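Local atomic coordinates of Aac(6')-ib (PDB entry 2BUE), a protein that probably catalyses transfer of the acetyl group from acetyl-CoA to the 6'-amino group of aminoglycoside antibiotics such as kanamycin B, thereby conferring resistance. Residues 154-159 and 165-170; 34-39 and 67-72. The protein carries 2 engineered substitutions. One frame throughout, in Å; residues are numbered along the deposited sequence.

Both contacts are largely buried within the GNAT acetyltransferase domain, but they share no helix or strand and lie on opposite sides of the chain's centre, their own centres about 25 Å apart. Interaction 1 is the more central, joining the end of strand 151-154 to helix 161-169; it sets a threonine methyl on a tyrosine ring face, and both hydroxyls are hydrogen-bonded to residues outside the contact. Interaction 2 lies further out, between helix 36-43 and the junction of helices 61-68 and 70-74; it has no hydrogen bond across its segments and rests mainly on apolar side chains. Interaction 1 borders both ligands, its helix binding coenzyme A and D155 the ribostamycin, whereas interaction 2 meets ribostamycin through Y68.

Interaction 1 of 2, residues 154-159 and 165-170; sequences TDPSPS and RCYEKA. With COA (coenzyme A), chain B.
T154 and Y167 mark the closest backbone approach, their CA atoms 8.2 Å apart, where the extended chain leaving strand 151-154 passes the last turns of helix 161-169. That spacing is bridged by side chains. The CG2 methyl of T154 sits 3.4 Å from the centroid of the Y167 ring and 7° off its normal, a CH-pi contact almost exactly over the centre of one face. The T154 rotamer explains this: with OG1 anti to the backbone N (chi1 -167°), CG2 falls between N and the carbonyl carbon and points at the ring. T154 OG1 lies 3.1 Å from Y167 OH; the threonine oxygen is hydrogen-bonded to I117 O and the tyrosine oxygen to Q119 OE1. P156 adds a looser apolar touch, its CG 4.1 Å from Y167 CD2, and the coenzyme A sulfur S1P lies at the edge of the ring, near its plane.

The helix also holds the cofactor's far end. R165 NE donates to the 3'-phosphate oxygen O7A over 3.2 Å in a nearly straight bond (172°), while K169 NZ reaches O8A of the same phosphate at 2.7 Å. R165 NH1 forms a salt bridge with E168 OE1 (3.0 Å), so E168, itself salt-bridged to R174, is placed to orient R165. Within the loop, S157 OG accepts from S159 N in an ST turn.

The CB of D155 points away from the helix, and its OD1 is hydrogen-bonded to ribostamycin N2. Strand 151-154, parallel to strand 114-121, leads into helix 161-169, the part of the GNAT fold beside which coenzyme A lies. Backbone bonds tie T154 to M188 and P156 to V186 of strand 183-191, F172 meets the Y167 ring edge-to-face, and C166, Y167, K169 and A170 pack on helix 131-144.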
loop_
_atom_site.group_PDB
_atom_site.type_symbol
_atom_site.label_atom_id
_atom_site.label_comp_id
_atom_site.label_asym_id
_atom_site.label_seq_id
_atom_site.Cartn_x
_atom_site.Cartn_y
_atom_site.Cartn_z
ATOM N N THR A 154 -6.549 4.950 -0.380
ATOM C CA THR A 154 -5.317 4.843 -1.171
ATOM C C THR A 154 -5.307 6.010 -2.170
ATOM O O THR A 154 -6.344 6.637 -2.369
ATOM C CB THR A 154 -5.167 3.484 -1.860
ATOM O OG1 THR A 154 -3.814 3.332 -2.355
ATOM C CG2 THR A 154 -6.191 3.317 -2.970
ATOM N N ASP A 155 -4.147 6.274 -2.760
ATOM C CA ASP A 155 -3.940 7.525 -3.497
ATOM C C ASP A 155 -3.058 7.327 -4.746
ATOM O O ASP A 155 -2.019 7.991 -4.877
ATOM C CB ASP A 155 -3.380 8.612 -2.568
ATOM C CG ASP A 155 -1.935 8.323 -2.106
ATOM O OD1 ASP A 155 -1.555 7.128 -2.043
ATOM O OD2 ASP A 155 -1.188 9.297 -1.863
ATOM N N PRO A 156 -3.482 6.431 -5.663
ATOM C CA PRO A 156 -2.682 6.198 -6.865
ATOM C C PRO A 156 -2.541 7.472 -7.701
ATOM O O PRO A 156 -3.404 8.341 -7.663
ATOM C CB PRO A 156 -3.490 5.150 -7.646
ATOM C CG PRO A 156 -4.949 5.329 -7.138
ATOM C CD PRO A 156 -4.737 5.649 -5.658
ATOM N N SER A 157 -1.433 7.567 -8.433
ATOM C CA SER A 157 -1.284 8.598 -9.447
ATOM C C SER A 157 -2.432 8.515 -10.464
ATOM O O SER A 157 -2.826 7.414 -10.863
ATOM C CB SER A 157 0.010 8.335 -10.210
ATOM O OG SER A 157 0.022 9.060 -11.430
ATOM N N PRO A 158 -2.909 9.682 -10.942
ATOM C CA PRO A 158 -3.903 9.684 -12.026
ATOM C C PRO A 158 -3.409 8.937 -13.284
ATOM O O PRO A 158 -4.233 8.443 -14.042
ATOM C CB PRO A 158 -4.072 11.186 -12.349
ATOM C CG PRO A 158 -3.669 11.884 -11.036
ATOM C CD PRO A 158 -2.538 11.049 -10.523
ATOM N N SER A 159 -2.084 8.882 -13.479
ATOM C CA SER A 159 -1.451 8.197 -14.621
ATOM C C SER A 159 -1.520 6.662 -14.481
ATOM O O SER A 159 -1.439 5.933 -15.474
ATOM C CB SER A 159 0.019 8.626 -14.766
ATOM O OG SER A 159 0.192 10.017 -15.068
ATOM N N ARG A 165 -7.604 0.464 -11.298
ATOM C CA ARG A 165 -8.486 -0.668 -11.552
ATOM C C ARG A 165 -8.319 -1.784 -10.518
ATOM O O ARG A 165 -9.309 -2.337 -10.045
ATOM C CB ARG A 165 -8.295 -1.212 -12.971
ATOM C CG ARG A 165 -9.210 -2.392 -13.282
ATOM C CD ARG A 165 -10.654 -1.956 -13.573
ATOM N NE ARG A 165 -11.602 -3.062 -13.410
ATOM C CZ ARG A 165 -12.652 -3.038 -12.586
ATOM N NH1 ARG A 165 -12.910 -1.957 -11.859
ATOM N NH2 ARG A 165 -13.460 -4.093 -12.499
ATOM N N CYS A 166 -7.075 -2.099 -10.161
ATOM C CA CYS A 166 -6.822 -3.110 -9.122
ATOM C C CYS A 166 -7.561 -2.715 -7.828
ATOM O O CYS A 166 -8.273 -3.532 -7.228
ATOM C CB CYS A 166 -5.324 -3.228 -8.874
ATOM S SG CYS A 166 -4.883 -4.216 -7.431
ATOM N N TYR A 167 -7.409 -1.451 -7.424
ATOM C CA TYR A 167 -8.052 -0.981 -6.200
ATOM C C TYR A 167 -9.580 -1.085 -6.266
ATOM O O TYR A 167 -10.226 -1.494 -5.300
ATOM C CB TYR A 167 -7.619 0.446 -5.854
ATOM C CG TYR A 167 -6.218 0.541 -5.277
ATOM C CD1 TYR A 167 -5.871 -0.214 -4.128
ATOM C CD2 TYR A 167 -5.281 1.455 -5.796
ATOM C CE1 TYR A 167 -4.593 -0.114 -3.533
ATOM C CE2 TYR A 167 -3.983 1.547 -5.227
ATOM C CZ TYR A 167 -3.659 0.748 -4.084
ATOM O OH TYR A 167 -2.413 0.780 -3.450
ATOM N N GLU A 168 -10.144 -0.718 -7.416
ATOM C CA GLU A 168 -11.595 -0.877 -7.640
ATOM C C GLU A 168 -12.027 -2.334 -7.503
ATOM O O GLU A 168 -13.026 -2.621 -6.840
ATOM C CB GLU A 168 -11.980 -0.327 -9.018
ATOM C CG GLU A 168 -11.933 1.192 -9.082
ATOM C CD GLU A 168 -12.462 1.713 -10.406
ATOM O OE1 GLU A 168 -12.306 0.987 -11.421
ATOM O OE2 GLU A 168 -13.019 2.835 -10.422
ATOM N N LYS A 169 -11.271 -3.246 -8.115
ATOM C CA LYS A 169 -11.568 -4.685 -8.026
ATOM C C LYS A 169 -11.514 -5.180 -6.574
ATOM O O LYS A 169 -12.264 -6.083 -6.175
ATOM C CB LYS A 169 -10.612 -5.491 -8.898
ATOM C CG LYS A 169 -10.846 -5.271 -10.383
ATOM C CD LYS A 169 -10.340 -6.429 -11.197
ATOM C CE LYS A 169 -8.860 -6.485 -11.179
ATOM N NZ LYS A 169 -8.356 -7.816 -11.641
ATOM N N ALA A 170 -10.649 -4.559 -5.778
ATOM C CA ALA A 170 -10.546 -4.886 -4.350
ATOM C C ALA A 170 -11.531 -4.138 -3.431
ATOM O O ALA A 170 -11.412 -4.233 -2.192
ATOM C CB ALA A 170 -9.110 -4.667 -3.869
HETATM N N1A COA B . -4.035 0.237 -17.921
HETATM C C2A COA B . -5.273 0.187 -17.434
HETATM N N3A COA B . -5.752 -0.921 -16.885
HETATM C C4A COA B . -4.980 -2.020 -16.820
HETATM C C5A COA B . -3.689 -2.007 -17.319
HETATM C C6A COA B . -3.213 -0.834 -17.884
HETATM N N6A COA B . -1.968 -0.793 -18.371
HETATM N N7A COA B . -3.154 -3.212 -17.129
HETATM C C8A COA B . -4.074 -3.967 -16.534
HETATM N N9A COA B . -5.184 -3.241 -16.355
HETATM C C1B COA B . -6.414 -3.688 -15.714
HETATM C C2B COA B . -6.411 -5.200 -15.804
HETATM O O2B COA B . -7.131 -5.581 -16.980
HETATM C C3B COA B . -7.115 -5.587 -14.507
HETATM O O3B COA B . -8.517 -5.329 -14.634
HETATM P P3B COA B . -9.520 -6.465 -15.148
HETATM O O7A COA B . -10.989 -5.836 -14.881
HETATM O O8A COA B . -9.355 -7.715 -14.150
HETATM O O9A COA B . -9.282 -6.813 -16.577
HETATM C C4B COA B . -6.555 -4.557 -13.513
HETATM O O4B COA B . -6.186 -3.392 -14.299
HETATM C C5B COA B . -5.397 -4.937 -12.586
HETATM O O5B COA B . -5.767 -5.941 -11.633
HETATM P P1A COA B . -4.627 -7.012 -11.176
HETATM O O1A COA B . -5.012 -7.641 -9.859
HETATM O O2A COA B . -4.216 -7.921 -12.275
HETATM O O3A COA B . -3.430 -5.998 -10.896
HETATM P P2A COA B . -1.893 -6.472 -10.623
HETATM O O4A COA B . -1.893 -7.875 -10.166
HETATM O O5A COA B . -1.004 -6.042 -11.743
HETATM O O6A COA B . -1.569 -5.523 -9.349
HETATM C CBP COA B . -0.354 -3.466 -8.896
HETATM C CCP COA B . -1.669 -4.074 -9.423
HETATM C CDP COA B . -0.458 -1.928 -9.022
HETATM C CEP COA B . -0.184 -3.874 -7.409
HETATM C CAP COA B . 0.845 -4.006 -9.748
HETATM O OAP COA B . 0.553 -3.895 -11.157
HETATM C C9P COA B . 2.188 -3.327 -9.401
HETATM O O9P COA B . 2.754 -3.592 -8.339
HETATM N N8P COA B . 2.666 -2.462 -10.324
HETATM C C7P COA B . 3.938 -1.724 -10.157
HETATM C C6P COA B . 3.926 -0.870 -8.861
HETATM C C5P COA B . 2.648 -0.016 -8.674
HETATM O O5P COA B . 2.087 0.530 -9.628
HETATM N N4P COA B . 2.210 0.097 -7.409
HETATM C C3P COA B . 0.981 0.858 -7.096
HETATM C C2P COA B . 1.235 2.346 -6.865
HETATM S S1P COA B . -0.289 3.241 -6.320
#

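Interaction 2 of 2, residues 34-39 and 67-72; sequences HDLAML and QYLPSV. With RIO (ribostamycin), chain C.
L39 lays its CD2 methyl against the inner end of the Y68 side chain, 3.7 Å from Y68 CG and equally near CB and CD1. The two side chains cross at about a right angle, and the methyl approaches the ring obliquely. Having CG anti to the backbone N (chi1 -179°) carries the L39 branch out from helix 36-43 towards this site. About one helical turn earlier, L36 fills the adjoining position with both of its methyls: CD2 packs 3.8 Å from Y68 CB and comes within 3.6 Å of the backbone oxygen Y68 O, while CD1 meets L69 CD1 at 3.9 Å. L36 thus touches two successive residues, Y68 and L69, at the junction of helices 61-68 and 70-74. L69 occupies the N-cap position of the second helix, and although its CB points away from 34-39, its CD1 methyl still makes this contact. The closest CA pair, L36 and L69 at 7.2 Å, places the junction beside the first part of helix 36-43.

The contact joins this early helix to the helical region 61-74 of the GNAT domain, all in the chain between strands 26-30 and 78-85. M31, in a loop, and Y92 of strand 88-97 also touch L39.

No hydrogen bond joins the two segments, so their fit rests mainly on leucine methyls against hydrocarbon and ring atoms, with one methyl also against a backbone carbonyl. Y68 consequently divides its duties: its CB and CG belong to the apolar interface, while its OH accepts from ribostamycin O1 over 3.1 Å and is also hydrogen-bonded to W52 NE1.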
loop_
_atom_site.group_PDB
_atom_site.type_symbol
_atom_site.label_atom_id
_atom_site.label_comp_id
_atom_site.label_asym_id
_atom_site.label_seq_id
_atom_site.Cartn_x
_atom_site.Cartn_y
_atom_site.Cartn_z
ATOM N N HIS A 34 15.885 -7.852 7.944
ATOM C CA HIS A 34 16.452 -8.884 7.059
ATOM C C HIS A 34 15.923 -8.878 5.630
ATOM O O HIS A 34 16.504 -9.516 4.755
ATOM C CB HIS A 34 16.281 -10.265 7.685
ATOM C CG HIS A 34 16.807 -10.325 9.078
ATOM N ND1 HIS A 34 18.157 -10.292 9.355
ATOM C CD2 HIS A 34 16.174 -10.327 10.273
ATOM C CE1 HIS A 34 18.334 -10.313 10.666
ATOM N NE2 HIS A 34 17.147 -10.331 11.245
ATOM N N ASP A 35 14.821 -8.155 5.408
ATOM C CA ASP A 35 14.207 -8.037 4.093
ATOM C C ASP A 35 14.717 -6.835 3.282
ATOM O O ASP A 35 14.336 -6.672 2.113
ATOM C CB ASP A 35 12.678 -7.910 4.241
ATOM C CG ASP A 35 12.039 -9.154 4.867
ATOM O OD1 ASP A 35 12.370 -10.285 4.431
ATOM O OD2 ASP A 35 11.223 -8.980 5.801
ATOM N N LEU A 36 15.550 -5.995 3.892
ATOM C CA LEU A 36 15.875 -4.697 3.293
ATOM C C LEU A 36 16.699 -4.851 2.014
ATOM O O LEU A 36 16.464 -4.131 1.038
ATOM C CB LEU A 36 16.560 -3.759 4.283
ATOM C CG LEU A 36 15.667 -3.324 5.458
ATOM C CD1 LEU A 36 16.527 -2.690 6.518
ATOM C CD2 LEU A 36 14.579 -2.333 5.013
ATOM N N ALA A 37 17.630 -5.799 2.007
ATOM C CA ALA A 37 18.423 -6.042 0.775
ATOM C C ALA A 37 17.529 -6.437 -0.398
ATOM O O ALA A 37 17.686 -5.914 -1.536
ATOM C CB ALA A 37 19.490 -7.128 1.024
ATOM N N MET A 38 16.587 -7.342 -0.107
ATOM C CA MET A 38 15.585 -7.787 -1.086
ATOM C C MET A 38 14.708 -6.624 -1.559
ATOM O O MET A 38 14.500 -6.436 -2.765
ATOM C CB MET A 38 14.726 -8.904 -0.488
ATOM C CG MET A 38 13.614 -9.383 -1.419
ATOM S SD MET A 38 12.630 -10.682 -0.644
ATOM C CE MET A 38 11.767 -9.813 0.653
ATOM N N LEU A 39 14.216 -5.821 -0.624
ATOM C CA LEU A 39 13.413 -4.638 -0.985
ATOM C C LEU A 39 14.206 -3.661 -1.888
ATOM O O LEU A 39 13.677 -3.144 -2.881
ATOM C CB LEU A 39 12.880 -3.959 0.283
ATOM C CG LEU A 39 12.007 -2.734 0.027
ATOM C CD1 LEU A 39 10.731 -3.154 -0.740
ATOM C CD2 LEU A 39 11.710 -2.051 1.376
ATOM N N GLN A 67 15.582 4.380 5.170
ATOM C CA GLN A 67 14.207 4.852 4.994
ATOM C C GLN A 67 13.154 3.795 5.287
ATOM O O GLN A 67 12.031 4.137 5.703
ATOM C CB GLN A 67 14.005 5.397 3.582
ATOM C CG GLN A 67 14.790 6.695 3.381
ATOM C CD GLN A 67 14.868 7.153 1.951
ATOM O OE1 GLN A 67 13.919 7.006 1.176
ATOM N NE2 GLN A 67 16.008 7.733 1.589
ATOM N N TYR A 68 13.508 2.529 5.069
ATOM C CA TYR A 68 12.520 1.442 5.180
ATOM C C TYR A 68 12.737 0.518 6.383
ATOM O O TYR A 68 11.968 -0.435 6.581
ATOM C CB TYR A 68 12.422 0.608 3.890
ATOM C CG TYR A 68 11.785 1.343 2.732
ATOM C CD1 TYR A 68 10.414 1.197 2.467
ATOM C CD2 TYR A 68 12.543 2.175 1.907
ATOM C CE1 TYR A 68 9.824 1.835 1.400
ATOM C CE2 TYR A 68 11.955 2.856 0.831
ATOM C CZ TYR A 68 10.592 2.679 0.591
ATOM O OH TYR A 68 10.001 3.335 -0.468
ATOM N N LEU A 69 13.768 0.788 7.195
ATOM C CA LEU A 69 13.946 0.019 8.426
ATOM C C LEU A 69 12.635 0.138 9.197
ATOM O O LEU A 69 12.144 1.254 9.342
ATOM C CB LEU A 69 15.092 0.596 9.253
ATOM C CG LEU A 69 15.473 -0.185 10.517
ATOM C CD1 LEU A 69 16.019 -1.577 10.193
ATOM C CD2 LEU A 69 16.474 0.666 11.329
ATOM N N PRO A 70 12.038 -1.007 9.614
ATOM C CA PRO A 70 10.719 -0.928 10.258
ATOM C C PRO A 70 10.642 0.098 11.403
ATOM O O PRO A 70 9.663 0.827 11.512
ATOM C CB PRO A 70 10.441 -2.380 10.690
ATOM C CG PRO A 70 11.119 -3.197 9.613
ATOM C CD PRO A 70 12.450 -2.406 9.409
ATOM N N SER A 71 11.678 0.208 12.228
ATOM C CA SER A 71 11.675 1.209 13.309
ATOM C C SER A 71 11.659 2.670 12.828
ATOM O O SER A 71 11.118 3.553 13.501
ATOM C CB SER A 71 12.862 0.978 14.249
ATOM O OG SER A 71 14.077 1.119 13.528
ATOM N N VAL A 72 12.250 2.927 11.655
ATOM C CA VAL A 72 12.217 4.270 11.058
ATOM C C VAL A 72 10.822 4.559 10.493
ATOM O O VAL A 72 10.288 5.649 10.676
ATOM C CB VAL A 72 13.288 4.426 9.934
ATOM C CG1 VAL A 72 13.104 5.733 9.167
ATOM C CG2 VAL A 72 14.715 4.359 10.525
HETATM O O1 RIO C . 7.386 4.476 0.749
HETATM C C1 RIO C . 7.800 4.612 2.117
HETATM C C2 RIO C . 8.117 6.089 2.383
HETATM O O2 RIO C . 7.324 6.964 1.556
HETATM C C3 RIO C . 6.129 7.338 2.261
HETATM O O3 RIO C . 4.980 6.660 1.710
HETATM C C4 RIO C . 3.887 7.576 1.305
HETATM C C5 RIO C . 2.935 7.902 2.491
HETATM O O4 RIO C . 3.637 8.579 3.518
HETATM C C6 RIO C . 1.693 8.718 2.090
HETATM N N1 RIO C . 0.778 8.810 3.265
HETATM C C7 RIO C . 0.949 8.025 0.917
HETATM C C8 RIO C . 1.904 7.822 -0.278
HETATM N N2 RIO C . 1.132 7.230 -1.407
HETATM C C9 RIO C . 3.116 6.913 0.126
HETATM O O5 RIO C . 3.999 6.923 -1.033
HETATM C C10 RIO C . 4.586 5.652 -1.318
HETATM O O6 RIO C . 3.733 4.867 -2.115
HETATM C C11 RIO C . 3.532 5.332 -3.498
HETATM C C12 RIO C . 2.707 4.228 -4.203
HETATM N N3 RIO C . 1.291 4.316 -3.813
HETATM C C13 RIO C . 4.895 5.552 -4.222
HETATM O O7 RIO C . 4.622 6.164 -5.505
HETATM C C14 RIO C . 5.808 6.467 -3.370
HETATM O O8 RIO C . 7.088 6.731 -4.012
HETATM C C15 RIO C . 5.987 5.892 -1.955
HETATM N N4 RIO C . 6.794 6.763 -1.100
HETATM C C16 RIO C . 6.396 7.001 3.751
HETATM O O9 RIO C . 6.337 8.227 4.462
HETATM C C17 RIO C . 7.872 6.567 3.796
HETATM O O10 RIO C . 8.678 7.760 4.006
#